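Local coordinates for putative cytoplasmic protein (Salmonella typhimurium LT2, PDB 2Q02) that is of unknown function but binds zinc within a xylose isomerase-like TIM barrel and may, like its family, act as an isomerase, at residues 29-40 and 63-72. Numbering follows the deposited sequence. Where two conformers were deposited one is given.
Sequences KRLEFNKVELRN and YGLEIVTINA
Inside the barrel the carboxylate of E37 reaches across to T69 and N71 through a single oxygen. T69 OG1 donates to the anti lone pair of E37 OE2 at 2.5 Å, while N71 ND2, 3.0 Å from E37 OE2, approaches from above the carboxylate plane. Beyond CG the E37 chain is extended (chi2 -177°), which carries the acid alongside the T69 hydroxyl. R39 lies on the same face; its guanidinium, turned only 15° from the N71 amide plane, takes N71 CB over one face, 3.6 Å from R39 NH1. On the other face the contact is apolar: V36 CG2 meets I67 CG1 at 3.9 Å, V36 CG1 touches L65 CD1, and L38 and I67 touch through their CD1 methyls.

Beneath these side chains strands 35-39 and 66-72 run parallel, neighbouring strands of the barrel joined through helix 53-62 as a beta-alpha-beta unit. Their ladder starts with a nearly straight bond from E66 N to N34 O (2.8 Å) and closes with N40 N donating to N71 O (2.8 Å). Between these, the register shifts from V36 opposite I67 to L38 opposite I70, setting V68 and T69 against E37 alone. V68, with helical backbone angles, interrupts the regular register; its N still donates to V36 O, and the ladder resumes with L38 N to T69 O.

E37 OE2 is also hydrogen-bonded to NE2 of the zinc ligand H197, and R39 forms salt bridges with D41 and the zinc ligand E245. The polar face is therefore consistent with a second shell that helps hold these two ligands in place, and the shared oxygen of E37 would probably polarise the H197 imidazole.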
loop_
_atom_site.group_PDB
_atom_site.type_symbol
_atom_site.label_atom_id
_atom_site.label_comp_id
_atom_site.label_asym_id
_atom_site.label_seq_id
_atom_site.Cartn_x
_atom_site.Cartn_y
_atom_site.Cartn_z
ATOM N N LYS A 29 -2.690 -18.742 -1.235
ATOM C CA LYS A 29 -2.762 -19.768 -2.294
ATOM C C LYS A 29 -4.096 -20.533 -2.239
ATOM O O LYS A 29 -4.701 -20.763 -3.288
ATOM C CB LYS A 29 -1.547 -20.715 -2.291
ATOM C CG LYS A 29 -1.714 -21.993 -3.186
ATOM C CD LYS A 29 -0.620 -22.127 -4.252
ATOM C CE LYS A 29 -0.755 -23.420 -5.103
ATOM N NZ LYS A 29 -0.560 -24.679 -4.308
ATOM N N ARG A 30 -4.570 -20.901 -1.042
ATOM C CA ARG A 30 -5.885 -21.542 -0.883
ATOM C C ARG A 30 -6.999 -20.694 -1.527
ATOM O O ARG A 30 -7.943 -21.229 -2.113
ATOM C CB ARG A 30 -6.211 -21.816 0.607
ATOM C CG ARG A 30 -5.638 -23.133 1.196
ATOM C CD ARG A 30 -6.129 -23.408 2.645
ATOM N NE ARG A 30 -5.267 -22.772 3.648
ATOM C CZ ARG A 30 -5.616 -21.793 4.486
ATOM N NH1 ARG A 30 -6.843 -21.300 4.519
ATOM N NH2 ARG A 30 -4.713 -21.297 5.316
ATOM N N LEU A 31 -6.896 -19.370 -1.413
ATOM C CA LEU A 31 -7.874 -18.443 -2.016
ATOM C C LEU A 31 -7.629 -18.170 -3.506
ATOM O O LEU A 31 -8.366 -17.411 -4.134
ATOM C CB LEU A 31 -7.847 -17.113 -1.271
ATOM C CG LEU A 31 -8.315 -17.198 0.176
ATOM C CD1 LEU A 31 -8.108 -15.869 0.886
ATOM C CD2 LEU A 31 -9.782 -17.620 0.230
ATOM N N GLU A 32 -6.577 -18.771 -4.045
ATOM C CA GLU A 32 -6.209 -18.669 -5.459
ATOM C C GLU A 32 -5.840 -17.261 -5.915
ATOM O O GLU A 32 -6.178 -16.871 -7.031
ATOM C CB GLU A 32 -7.295 -19.252 -6.365
ATOM C CG GLU A 32 -7.227 -20.761 -6.499
ATOM C CD GLU A 32 -8.385 -21.317 -7.289
ATOM O OE1 GLU A 32 -9.535 -21.177 -6.822
ATOM O OE2 GLU A 32 -8.142 -21.894 -8.370
ATOM N N PHE A 33 -5.173 -16.497 -5.046
ATOM C CA PHE A 33 -4.503 -15.256 -5.452
ATOM C C PHE A 33 -3.018 -15.539 -5.562
ATOM O O PHE A 33 -2.534 -16.521 -5.029
ATOM C CB PHE A 33 -4.780 -14.115 -4.466
ATOM C CG PHE A 33 -6.234 -13.819 -4.325
ATOM C CD1 PHE A 33 -6.931 -13.227 -5.376
ATOM C CD2 PHE A 33 -6.933 -14.207 -3.184
ATOM C CE1 PHE A 33 -8.292 -12.988 -5.272
ATOM C CE2 PHE A 33 -8.295 -13.972 -3.074
ATOM C CZ PHE A 33 -8.973 -13.363 -4.118
ATOM N N ASN A 34 -2.304 -14.677 -6.265
ATOM C CA ASN A 34 -0.887 -14.900 -6.546
ATOM C C ASN A 34 -0.013 -13.678 -6.219
ATOM O O ASN A 34 1.108 -13.570 -6.690
ATOM C CB ASN A 34 -0.706 -15.297 -8.017
ATOM C CG ASN A 34 -1.182 -14.206 -8.998
ATOM O OD1 ASN A 34 -1.362 -13.034 -8.642
ATOM N ND2 ASN A 34 -1.388 -14.607 -10.241
ATOM N N LYS A 35 -0.533 -12.786 -5.384
ATOM C CA LYS A 35 0.159 -11.558 -5.003
ATOM C C LYS A 35 0.008 -11.262 -3.526
ATOM O O LYS A 35 -1.078 -11.407 -2.974
ATOM C CB LYS A 35 -0.372 -10.369 -5.816
ATOM C CG LYS A 35 -0.012 -10.462 -7.309
ATOM C CD LYS A 35 -0.681 -9.394 -8.182
ATOM C CE LYS A 35 -0.126 -9.434 -9.586
ATOM N NZ LYS A 35 -0.403 -10.769 -10.089
ATOM N N VAL A 36 1.111 -10.859 -2.898
ATOM C CA VAL A 36 1.103 -10.362 -1.512
ATOM C C VAL A 36 2.002 -9.162 -1.340
ATOM O O VAL A 36 2.782 -8.832 -2.216
ATOM C CB VAL A 36 1.606 -11.416 -0.477
ATOM C CG1 VAL A 36 0.673 -12.599 -0.423
ATOM C CG2 VAL A 36 3.044 -11.870 -0.805
ATOM N N GLU A 37 1.891 -8.536 -0.180
ATOM C CA GLU A 37 2.810 -7.514 0.280
ATOM C C GLU A 37 3.316 -7.934 1.648
ATOM O O GLU A 37 2.528 -8.368 2.501
ATOM C CB GLU A 37 2.094 -6.168 0.439
ATOM C CG GLU A 37 1.569 -5.542 -0.846
ATOM C CD GLU A 37 0.952 -4.176 -0.597
ATOM O OE1 GLU A 37 -0.278 -4.142 -0.304
ATOM O OE2 GLU A 37 1.703 -3.155 -0.658
ATOM N N LEU A 38 4.613 -7.777 1.875
ATOM C CA LEU A 38 5.183 -7.944 3.215
ATOM C C LEU A 38 5.354 -6.576 3.886
ATOM O O LEU A 38 5.108 -5.539 3.272
ATOM C CB LEU A 38 6.502 -8.729 3.157
ATOM C CG LEU A 38 6.411 -10.217 2.767
ATOM C CD1 LEU A 38 7.781 -10.853 2.752
ATOM C CD2 LEU A 38 5.485 -11.003 3.682
ATOM N N ARG A 39 5.750 -6.578 5.159
ATOM C CA ARG A 39 5.787 -5.353 5.956
ATOM C C ARG A 39 6.799 -5.384 7.131
ATOM O O ARG A 39 7.010 -6.425 7.782
ATOM C CB ARG A 39 4.399 -5.075 6.556
ATOM C CG ARG A 39 3.173 -5.275 5.646
ATOM C CD ARG A 39 1.917 -4.924 6.440
ATOM N NE ARG A 39 2.053 -3.577 6.983
ATOM C CZ ARG A 39 1.645 -2.466 6.374
ATOM N NH1 ARG A 39 0.995 -2.498 5.218
ATOM N NH2 ARG A 39 1.860 -1.303 6.944
ATOM N N ASN A 40 7.379 -4.227 7.437
ATOM C CA ASN A 40 8.332 -4.134 8.562
ATOM C C ASN A 40 7.672 -3.737 9.903
ATOM O O ASN A 40 8.368 -3.554 10.897
ATOM C CB ASN A 40 9.492 -3.178 8.250
ATOM C CG ASN A 40 9.071 -1.736 8.272
ATOM O OD1 ASN A 40 7.879 -1.433 8.181
ATOM N ND2 ASN A 40 10.045 -0.826 8.390
ATOM N N TYR A 63 4.235 -21.496 -2.966
ATOM C CA TYR A 63 2.814 -21.160 -3.018
ATOM C C TYR A 63 2.462 -20.296 -4.237
ATOM O O TYR A 63 1.353 -19.778 -4.341
ATOM C CB TYR A 63 2.394 -20.494 -1.705
ATOM C CG TYR A 63 2.532 -21.442 -0.539
ATOM C CD1 TYR A 63 1.607 -22.456 -0.342
ATOM C CD2 TYR A 63 3.596 -21.349 0.342
ATOM C CE1 TYR A 63 1.722 -23.342 0.723
ATOM C CE2 TYR A 63 3.729 -22.233 1.402
ATOM C CZ TYR A 63 2.787 -23.228 1.591
ATOM O OH TYR A 63 2.904 -24.113 2.637
ATOM N N GLY A 64 3.401 -20.170 -5.168
ATOM C CA GLY A 64 3.167 -19.479 -6.432
ATOM C C GLY A 64 2.810 -18.004 -6.299
ATOM O O GLY A 64 1.953 -17.501 -7.028
ATOM N N LEU A 65 3.480 -17.310 -5.375
ATOM C CA LEU A 65 3.169 -15.916 -5.041
ATOM C C LEU A 65 4.265 -14.980 -5.479
ATOM O O LEU A 65 5.452 -15.302 -5.368
ATOM C CB LEU A 65 2.980 -15.735 -3.536
ATOM C CG LEU A 65 1.987 -16.691 -2.883
ATOM C CD1 LEU A 65 1.898 -16.399 -1.394
ATOM C CD2 LEU A 65 0.615 -16.608 -3.543
ATOM N N GLU A 66 3.854 -13.822 -5.985
ATOM C CA GLU A 66 4.741 -12.678 -6.179
ATOM C C GLU A 66 4.629 -11.767 -4.967
ATOM O O GLU A 66 3.542 -11.361 -4.594
ATOM C CB GLU A 66 4.352 -11.890 -7.439
ATOM C CG GLU A 66 4.835 -10.429 -7.437
ATOM C CD GLU A 66 4.773 -9.731 -8.811
ATOM O OE1 GLU A 66 3.716 -9.799 -9.498
ATOM O OE2 GLU A 66 5.795 -9.091 -9.186
ATOM N N ILE A 67 5.758 -11.424 -4.359
ATOM C CA ILE A 67 5.772 -10.401 -3.325
ATOM C C ILE A 67 5.863 -9.058 -4.041
ATOM O O ILE A 67 6.901 -8.722 -4.589
ATOM C CB ILE A 67 6.956 -10.589 -2.365
ATOM C CG1 ILE A 67 6.830 -11.937 -1.645
ATOM C CG2 ILE A 67 7.030 -9.403 -1.366
ATOM C CD1 ILE A 67 8.057 -12.353 -0.886
ATOM N N VAL A 68 4.777 -8.300 -4.053
ATOM C CA VAL A 68 4.689 -7.108 -4.887
ATOM C C VAL A 68 5.375 -5.928 -4.229
ATOM O O VAL A 68 6.124 -5.210 -4.888
ATOM C CB VAL A 68 3.221 -6.714 -5.213
ATOM C CG1 VAL A 68 3.189 -5.442 -6.044
ATOM C CG2 VAL A 68 2.463 -7.877 -5.928
ATOM N N THR A 69 5.117 -5.695 -2.946
ATOM C CA THR A 69 5.851 -4.629 -2.251
ATOM C C THR A 69 6.263 -5.009 -0.859
ATOM O O THR A 69 5.802 -6.007 -0.301
ATOM C CB THR A 69 5.043 -3.287 -2.106
ATOM O OG1 THR A 69 4.200 -3.347 -0.948
ATOM C CG2 THR A 69 4.191 -3.000 -3.329
ATOM N N ILE A 70 7.138 -4.162 -0.319
ATOM C CA ILE A 70 7.352 -4.063 1.109
ATOM C C ILE A 70 6.870 -2.702 1.602
ATOM O O ILE A 70 7.097 -1.684 0.969
ATOM C CB ILE A 70 8.829 -4.312 1.439
ATOM C CG1 ILE A 70 9.136 -5.799 1.168
ATOM C CG2 ILE A 70 9.131 -3.934 2.889
ATOM C CD1 ILE A 70 10.574 -6.161 1.305
ATOM N N ASN A 71 6.149 -2.715 2.712
ATOM C CA ASN A 71 5.718 -1.506 3.424
ATOM C C ASN A 71 6.487 -1.427 4.737
ATOM O O ASN A 71 6.385 -2.369 5.525
ATOM C CB ASN A 71 4.233 -1.584 3.811
ATOM C CG ASN A 71 3.306 -1.525 2.625
ATOM O OD1 ASN A 71 2.712 -0.475 2.366
ATOM N ND2 ASN A 71 3.160 -2.659 1.895
ATOM N N ALA A 72 7.203 -0.332 5.040
ATOM C CA ALA A 72 7.354 0.869 4.196
ATOM C C ALA A 72 8.459 1.694 4.811
ATOM O O ALA A 72 8.798 1.476 5.976
ATOM C CB ALA A 72 6.072 1.689 4.149
#